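PDB 2YQU: 2-oxoglutarate dehydrogenase E3 component, which probably reoxidises the dihydrolipoyl groups of 2-oxo acid dehydrogenase complexes, as an FAD-containing dihydrolipoamide dehydrogenase that passes the electrons to NAD(+). Local coordinates for residues E215-K220 with T342-A347; R377-T382 with G404-D409. All coordinates share one frame; numbering follows the deposited sequence.

Contact 1. Residues E215-K220 with T342-A347; sequences ERVFKK and THPEIA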
ATOM      1  N   GLU A 215      19.506   5.557   8.764  1.00 18.62           N
ATOM      2  CA  GLU A 215      20.903   5.954   8.594  1.00 19.21           C
ATOM      3  C   GLU A 215      21.750   4.827   7.992  1.00 19.28           C
ATOM      4  O   GLU A 215      22.552   5.071   7.093  1.00 18.52           O
ATOM      5  CB  GLU A 215      21.504   6.438   9.922  1.00 19.59           C
ATOM      6  CG  GLU A 215      22.960   6.870   9.794  1.00 21.31           C
ATOM      7  CD  GLU A 215      23.468   7.717  10.953  1.00 22.98           C
ATOM      8  OE1 GLU A 215      24.643   8.140  10.889  1.00 25.21           O
ATOM      9  OE2 GLU A 215      22.717   7.955  11.925  1.00 23.77           O
ATOM     10  N   ARG A 216      21.568   3.604   8.487  1.00 19.70           N
ATOM     11  CA  ARG A 216      22.282   2.437   7.955  1.00 20.58           C
ATOM     12  C   ARG A 216      21.984   2.210   6.470  1.00 20.09           C
ATOM     13  O   ARG A 216      22.886   1.942   5.678  1.00 19.85           O
ATOM     14  CB  ARG A 216      21.905   1.165   8.726  1.00 21.03           C
ATOM     15  CG  ARG A 216      22.730   0.896   9.961  1.00 24.17           C
ATOM     16  CD  ARG A 216      22.475  -0.485  10.574  1.00 27.54           C
ATOM     17  NE  ARG A 216      22.444  -0.429  12.040  1.00 30.95           N
ATOM     18  CZ  ARG A 216      21.342  -0.337  12.799  1.00 31.48           C
ATOM     19  NH1 ARG A 216      20.120  -0.292  12.267  1.00 31.79           N
ATOM     20  NH2 ARG A 216      21.467  -0.290  14.118  1.00 31.41           N
ATOM     21  N   VAL A 217      20.715   2.314   6.099  1.00 19.98           N
ATOM     22  CA  VAL A 217      20.280   2.058   4.731  1.00 19.80           C
ATOM     23  C   VAL A 217      20.851   3.107   3.777  1.00 19.45           C
ATOM     24  O   VAL A 217      21.351   2.770   2.700  1.00 19.31           O
ATOM     25  CB  VAL A 217      18.732   2.023   4.641  1.00 19.93           C
ATOM     26  CG1 VAL A 217      18.254   2.002   3.190  1.00 20.59           C
ATOM     27  CG2 VAL A 217      18.192   0.824   5.392  1.00 20.69           C
ATOM     28  N   PHE A 218      20.797   4.377   4.171  1.00 19.07           N
ATOM     29  CA  PHE A 218      21.258   5.443   3.291  1.00 19.13           C
ATOM     30  C   PHE A 218      22.766   5.428   3.127  1.00 18.99           C
ATOM     31  O   PHE A 218      23.261   5.764   2.057  1.00 18.25           O
ATOM     32  CB  PHE A 218      20.761   6.804   3.778  1.00 19.15           C
ATOM     33  CG  PHE A 218      19.269   6.960   3.692  1.00 20.21           C
ATOM     34  CD1 PHE A 218      18.535   7.392   4.795  1.00 22.60           C
ATOM     35  CD2 PHE A 218      18.594   6.677   2.506  1.00 21.91           C
ATOM     36  CE1 PHE A 218      17.148   7.544   4.713  1.00 23.12           C
ATOM     37  CE2 PHE A 218      17.211   6.823   2.422  1.00 22.54           C
ATOM     38  CZ  PHE A 218      16.492   7.259   3.530  1.00 23.36           C
ATOM     39  N   LYS A 219      23.481   5.008   4.170  1.00 19.56           N
ATOM     40  CA  LYS A 219      24.934   4.802   4.083  1.00 20.29           C
ATOM     41  C   LYS A 219      25.253   3.668   3.116  1.00 20.49           C
ATOM     42  O   LYS A 219      26.164   3.786   2.292  1.00 20.47           O
ATOM     43  CB  LYS A 219      25.537   4.504   5.456  1.00 20.19           C
ATOM     44  CG  LYS A 219      25.797   5.748   6.289  1.00 21.94           C
ATOM     45  CD  LYS A 219      26.330   5.378   7.656  1.00 23.70           C
ATOM     46  CE  LYS A 219      26.403   6.589   8.561  1.00 24.44           C
ATOM     47  NZ  LYS A 219      26.822   6.207   9.931  1.00 25.82           N
ATOM     48  N   LYS A 220      24.504   2.573   3.208  1.00 21.00           N
ATOM     49  CA  LYS A 220      24.699   1.452   2.287  1.00 21.78           C
ATOM     50  C   LYS A 220      24.448   1.871   0.843  1.00 21.31           C
ATOM     51  O   LYS A 220      25.170   1.440  -0.062  1.00 21.33           O
ATOM     52  CB  LYS A 220      23.808   0.267   2.652  1.00 22.28           C
ATOM     53  CG  LYS A 220      24.246  -1.032   1.994  1.00 24.32           C
ATOM     54  CD  LYS A 220      23.176  -2.102   2.087  1.00 27.09           C
ATOM     55  CE  LYS A 220      23.598  -3.379   1.350  1.00 28.10           C
ATOM     56  NZ  LYS A 220      24.542  -4.213   2.160  1.00 30.48           N
ATOM     57  N   THR A 342      11.460   8.160   0.404  1.00 15.25           N
ATOM     58  CA  THR A 342      12.627   7.486  -0.136  1.00 15.55           C
ATOM     59  C   THR A 342      12.255   6.031  -0.434  1.00 16.02           C
ATOM     60  O   THR A 342      11.113   5.620  -0.270  1.00 16.41           O
ATOM     61  CB  THR A 342      13.775   7.548   0.898  1.00 15.47           C
ATOM     62  OG1 THR A 342      13.273   7.184   2.191  1.00 14.95           O
ATOM     63  CG2 THR A 342      14.296   8.989   1.085  1.00 15.21           C
ATOM     64  N   HIS A 343      13.215   5.263  -0.919  1.00 16.59           N
ATOM     65  CA  HIS A 343      13.082   3.811  -1.009  1.00 17.12           C
ATOM     66  C   HIS A 343      14.291   3.229  -0.292  1.00 17.16           C
ATOM     67  O   HIS A 343      15.414   3.407  -0.749  1.00 17.75           O
ATOM     68  CB  HIS A 343      13.026   3.337  -2.462  1.00 17.51           C
ATOM     69  CG  HIS A 343      12.917   1.848  -2.605  1.00 19.99           C
ATOM     70  ND1 HIS A 343      11.750   1.219  -2.989  1.00 24.09           N
ATOM     71  CD2 HIS A 343      13.826   0.866  -2.410  1.00 23.05           C
ATOM     72  CE1 HIS A 343      11.949  -0.087  -3.024  1.00 24.77           C
ATOM     73  NE2 HIS A 343      13.200  -0.328  -2.676  1.00 22.73           N
ATOM     74  N   PRO A 344      14.094   2.559   0.842  1.00 16.46           N
ATOM     75  CA  PRO A 344      12.776   2.230   1.403  1.00 15.65           C
ATOM     76  C   PRO A 344      12.044   3.452   1.949  1.00 15.31           C
ATOM     77  O   PRO A 344      12.683   4.456   2.243  1.00 15.03           O
ATOM     78  CB  PRO A 344      13.137   1.294   2.557  1.00 15.85           C
ATOM     79  CG  PRO A 344      14.493   1.730   2.979  1.00 16.19           C
ATOM     80  CD  PRO A 344      15.186   2.089   1.706  1.00 16.54           C
ATOM     81  N   GLU A 345      10.723   3.362   2.084  1.00 14.44           N
ATOM     82  CA  GLU A 345       9.977   4.374   2.821  1.00 14.46           C
ATOM     83  C   GLU A 345      10.235   4.215   4.318  1.00 14.00           C
ATOM     84  O   GLU A 345      10.658   3.166   4.791  1.00 13.70           O
ATOM     85  CB  GLU A 345       8.475   4.330   2.489  1.00 14.06           C
ATOM     86  CG  GLU A 345       8.208   4.658   1.026  1.00 14.84           C
ATOM     87  CD  GLU A 345       6.750   4.822   0.630  1.00 15.18           C
ATOM     88  OE1 GLU A 345       5.818   4.563   1.424  1.00 13.54           O
ATOM     89  OE2 GLU A 345       6.534   5.231  -0.525  1.00 16.79           O
ATOM     90  N   ILE A 346      10.008   5.298   5.047  1.00 14.41           N
ATOM     91  CA  ILE A 346      10.223   5.360   6.482  1.00 14.34           C
ATOM     92  C   ILE A 346       8.965   6.005   7.035  1.00 14.36           C
ATOM     93  O   ILE A 346       8.502   7.010   6.493  1.00 14.13           O
ATOM     94  CB  ILE A 346      11.478   6.215   6.778  1.00 14.63           C
ATOM     95  CG1 ILE A 346      12.681   5.719   5.953  1.00 15.30           C
ATOM     96  CG2 ILE A 346      11.798   6.214   8.244  1.00 15.24           C
ATOM     97  CD1 ILE A 346      13.849   6.650   5.933  1.00 16.79           C
ATOM     98  N   ALA A 347       8.388   5.456   8.091  1.00 14.55           N
ATOM     99  CA  ALA A 347       7.141   6.031   8.607  1.00 14.65           C
ATOM    100  C   ALA A 347       6.906   5.863  10.106  1.00 14.80           C
ATOM    101  O   ALA A 347       7.463   4.983  10.751  1.00 15.09           O
ATOM    102  CB  ALA A 347       5.958   5.493   7.827  1.00 14.86           C
TER
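F218 reaches out from helix 208-221 and lodges the far end of its ring between T342 and I346, while the preceding residue, V217, meets P344. The phenylalanine starts with CG anti to its carbonyl carbon (chi1 -66°), which carries the ring away from the helix and brings CZ, the most distant ring carbon, up to the loop. There T342 crosses the ring at about a right angle: F218 CZ lies 3.5 Å from T342 OG1, with the oxygen at the ring edge and in its plane, and 3.7 Å from T342 CG2. I346 comes from the opposite direction, and its CD1 lies 3.6 Å from both F218 CZ and F218 CE1. V217 and P344 touch tip to tip. Here V217 CG1 presses on P344 CD at 3.4 Å, tighter than an ordinary carbon contact. P344 follows a cis peptide bond, and T342 OG1 donates to P344 O at 2.8 Å, the donor tilted 19° from the carbonyl plane. The hydroxyl so ties T342 to the residue after the cis bond, while T342 CG2 packs on the ring. A valine in place of T342 would probably leave P344 O without this partner and free the cis-proline turn to shift against F218. L180 and V184 of helix 177-188 also touch F218, and A214 and V210 touch I346. Such apolar docking of a Rossmann-type domain helix on the cis-proline turn leading into the central sheet of the dimerisation domain fits the fold of the pyridine nucleotide-disulphide oxidoreductases, with T342 near E181, which contacts NAD(+) in a structure of this protein although none is bound to this chain.

Contact 2. Residues R377-T382 with G404-D409; sequences RAMGET and GARVGD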
ATOM      1  N   ARG A 377      10.072 -10.827  -0.365  1.00 17.23           N
ATOM      2  CA  ARG A 377      11.019 -11.725  -1.015  1.00 18.33           C
ATOM      3  C   ARG A 377      10.794 -11.734  -2.527  1.00 17.94           C
ATOM      4  O   ARG A 377      11.743 -11.642  -3.305  1.00 16.93           O
ATOM      5  CB  ARG A 377      10.867 -13.165  -0.490  1.00 19.04           C
ATOM      6  CG  ARG A 377      11.273 -13.426   0.971  1.00 22.40           C
ATOM      7  CD  ARG A 377      10.527 -14.621   1.628  1.00 26.14           C
ATOM      8  NE  ARG A 377      11.219 -15.206   2.784  1.00 29.92           N
ATOM      9  CZ  ARG A 377      10.648 -15.990   3.705  1.00 31.77           C
ATOM     10  NH1 ARG A 377      11.375 -16.467   4.708  1.00 33.75           N
ATOM     11  NH2 ARG A 377       9.357 -16.304   3.644  1.00 32.81           N
ATOM     12  N   ALA A 378       9.532 -11.864  -2.934  1.00 17.30           N
ATOM     13  CA  ALA A 378       9.178 -11.920  -4.346  1.00 17.98           C
ATOM     14  C   ALA A 378       9.629 -10.665  -5.091  1.00 18.45           C
ATOM     15  O   ALA A 378      10.079 -10.754  -6.234  1.00 18.35           O
ATOM     16  CB  ALA A 378       7.674 -12.134  -4.503  1.00 17.75           C
ATOM     17  N   MET A 379       9.526  -9.509  -4.434  1.00 19.45           N
ATOM     18  CA  MET A 379       9.953  -8.216  -4.997  1.00 20.37           C
ATOM     19  C   MET A 379      11.467  -8.029  -5.055  1.00 20.80           C
ATOM     20  O   MET A 379      11.951  -7.104  -5.713  1.00 21.45           O
ATOM     21  CB  MET A 379       9.422  -7.052  -4.150  1.00 20.65           C
ATOM     22  CG  MET A 379       7.949  -6.854  -4.173  1.00 21.78           C
ATOM     23  SD  MET A 379       7.472  -5.826  -2.761  1.00 23.67           S
ATOM     24  CE  MET A 379       5.728  -5.778  -3.012  1.00 26.03           C
ATOM     25  N   GLY A 380      12.203  -8.857  -4.325  1.00 21.17           N
ATOM     26  CA  GLY A 380      13.640  -8.700  -4.180  1.00 21.57           C
ATOM     27  C   GLY A 380      14.004  -7.781  -3.027  1.00 21.85           C
ATOM     28  O   GLY A 380      15.109  -7.261  -2.985  1.00 22.13           O
ATOM     29  N   GLU A 381      13.055  -7.570  -2.113  1.00 22.25           N
ATOM     30  CA  GLU A 381      13.255  -6.783  -0.899  1.00 22.88           C
ATOM     31  C   GLU A 381      13.437  -7.711   0.297  1.00 22.96           C
ATOM     32  O   GLU A 381      12.682  -8.667   0.478  1.00 23.64           O
ATOM     33  CB  GLU A 381      12.053  -5.873  -0.655  1.00 22.81           C
ATOM     34  CG  GLU A 381      11.876  -4.781  -1.696  1.00 23.53           C
ATOM     35  CD  GLU A 381      12.953  -3.717  -1.626  1.00 24.63           C
ATOM     36  OE1 GLU A 381      13.172  -3.029  -2.648  1.00 24.67           O
ATOM     37  OE2 GLU A 381      13.585  -3.573  -0.559  1.00 24.51           O
ATOM     38  N   THR A 382      14.448  -7.430   1.109  1.00 22.84           N
ATOM     39  CA  THR A 382      14.724  -8.224   2.303  1.00 22.99           C
ATOM     40  C   THR A 382      14.885  -7.365   3.559  1.00 22.43           C
ATOM     41  O   THR A 382      14.687  -7.858   4.661  1.00 23.19           O
ATOM     42  CB  THR A 382      15.986  -9.075   2.090  1.00 23.00           C
ATOM     43  OG1 THR A 382      17.067  -8.246   1.648  1.00 23.86           O
ATOM     44  CG2 THR A 382      15.795 -10.076   0.951  1.00 24.07           C
ATOM     45  N   GLY A 404      10.909   0.254   5.134  1.00 13.61           N
ATOM     46  CA  GLY A 404      10.884  -0.766   4.101  1.00 13.68           C
ATOM     47  C   GLY A 404      10.163  -0.303   2.859  1.00 13.16           C
ATOM     48  O   GLY A 404       9.578   0.776   2.824  1.00 12.92           O
ATOM     49  N   ALA A 405      10.239  -1.126   1.828  1.00 13.37           N
ATOM     50  CA  ALA A 405       9.571  -0.875   0.563  1.00 13.63           C
ATOM     51  C   ALA A 405       8.098  -0.581   0.816  1.00 13.67           C
ATOM     52  O   ALA A 405       7.422  -1.341   1.474  1.00 13.83           O
ATOM     53  CB  ALA A 405       9.729  -2.088  -0.344  1.00 13.77           C
ATOM     54  N   ARG A 406       7.637   0.576   0.357  1.00 13.73           N
ATOM     55  CA  ARG A 406       6.227   0.957   0.430  1.00 14.05           C
ATOM     56  C   ARG A 406       5.626   0.965   1.844  1.00 13.02           C
ATOM     57  O   ARG A 406       4.423   0.849   2.002  1.00 12.32           O
ATOM     58  CB  ARG A 406       5.416   0.071  -0.519  1.00 14.93           C
ATOM     59  CG  ARG A 406       5.893   0.236  -1.960  1.00 17.62           C
ATOM     60  CD  ARG A 406       5.667  -0.931  -2.845  1.00 21.86           C
ATOM     61  NE  ARG A 406       6.323  -0.712  -4.129  1.00 24.90           N
ATOM     62  CZ  ARG A 406       6.245  -1.538  -5.159  1.00 26.59           C
ATOM     63  NH1 ARG A 406       5.535  -2.653  -5.073  1.00 28.35           N
ATOM     64  NH2 ARG A 406       6.880  -1.249  -6.288  1.00 27.45           N
ATOM     65  N   VAL A 407       6.451   1.158   2.869  1.00 12.61           N
ATOM     66  CA  VAL A 407       5.960   1.041   4.235  1.00 12.93           C
ATOM     67  C   VAL A 407       4.914   2.108   4.551  1.00 12.65           C
ATOM     68  O   VAL A 407       4.042   1.899   5.386  1.00 13.19           O
ATOM     69  CB  VAL A 407       7.110   1.053   5.269  1.00 13.04           C
ATOM     70  CG1 VAL A 407       7.444   2.460   5.728  1.00 13.21           C
ATOM     71  CG2 VAL A 407       6.767   0.155   6.452  1.00 12.98           C
ATOM     72  N   GLY A 408       5.010   3.248   3.884  1.00 13.07           N
ATOM     73  CA  GLY A 408       3.991   4.269   4.003  1.00 13.00           C
ATOM     74  C   GLY A 408       2.620   3.792   3.553  1.00 12.97           C
ATOM     75  O   GLY A 408       1.601   4.066   4.221  1.00 12.77           O
ATOM     76  N   ASP A 409       2.576   3.096   2.423  1.00 12.61           N
ATOM     77  CA  ASP A 409       1.329   2.507   1.933  1.00 12.94           C
ATOM     78  C   ASP A 409       0.775   1.487   2.920  1.00 12.31           C
ATOM     79  O   ASP A 409      -0.426   1.412   3.138  1.00 12.79           O
ATOM     80  CB  ASP A 409       1.527   1.819   0.586  1.00 13.08           C
ATOM     81  CG  ASP A 409       1.885   2.777  -0.528  1.00 15.31           C
ATOM     82  OD1 ASP A 409       1.621   4.003  -0.414  1.00 15.12           O
ATOM     83  OD2 ASP A 409       2.433   2.374  -1.575  1.00 19.44           O
TER
HETATM   84  O   HOH W   1      12.233  -3.284   1.836  1.00 15.43           O
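Van der Waals contact joins E381 and A405 where the backbones of the two segments run nearest, the CA atoms of E381 and A405 7.1 Å apart. The glutamate bends at chi2 (-70°), which lays its side chain against the alanine: the aliphatic E381 CG is 3.7 Å from A405 CB, and the carboxylate carbon, E381 CD, follows at 3.8 Å. M379 and R406 supply the second van der Waals contact. The methionine chain runs extended beyond CG, and M379 CE ends 3.7 Å from R406 NH1, approaching the guanidinium obliquely; the arginine is likewise extended from CG to NE. L437 lies against both side chains.

The polar link is carried by water. One molecule donates to E381 OE2 at 2.8 Å and accepts from A405 N at 2.9 Å, so the carboxylate reaches the backbone amide at second hand. The other oxygen, E381 OE1, is bonded to H343 of the same chain.

Backbone bonds shape each side separately. G380, with positive phi, ends helix 374-379 in a Schellman motif; G380 N is bonded to R377 O at 3.0 Å. In 404-409, a type II beta turn from G404 to V407, closed by V407 N to G404 O at 3.2 Å, sets R406 at the N-cap position of helix 407-419.

At the dimer interface R406 NH2 lies near the like-charged R57 and R406 of the second subunit, while A378 O is hydrogen-bonded to H83 of that subunit. With both oxygens of E381 engaged, the carboxylate probably favours its ionised form, and the mixture of van der Waals contacts and a water bridge implies a join inside the dimerisation domain, which the second subunit also packs against at 377-379.

Contacts 1 and 2 follow one another along the chain and adjoin in space, their centres about 12 Å apart. H343, beside the cis-proline of contact 1, is joined through its NE2 to E381 OE1 of contact 2 by a hydrogen bond of 2.7 Å, while a probable hydrogen bond between E345 O and G404 N, 2.9 Å apart, links strand 345-350 to strand 397-404. A path of touching groups thus runs from helix 208-221 through 342-347 to the subunit interface, where E345 also forms a salt bridge with R375 of the second subunit. Neither contact touches flavin: the side chain of T342 lies about 11 Å from a bound FAD, and that of M379 about 12 Å from one.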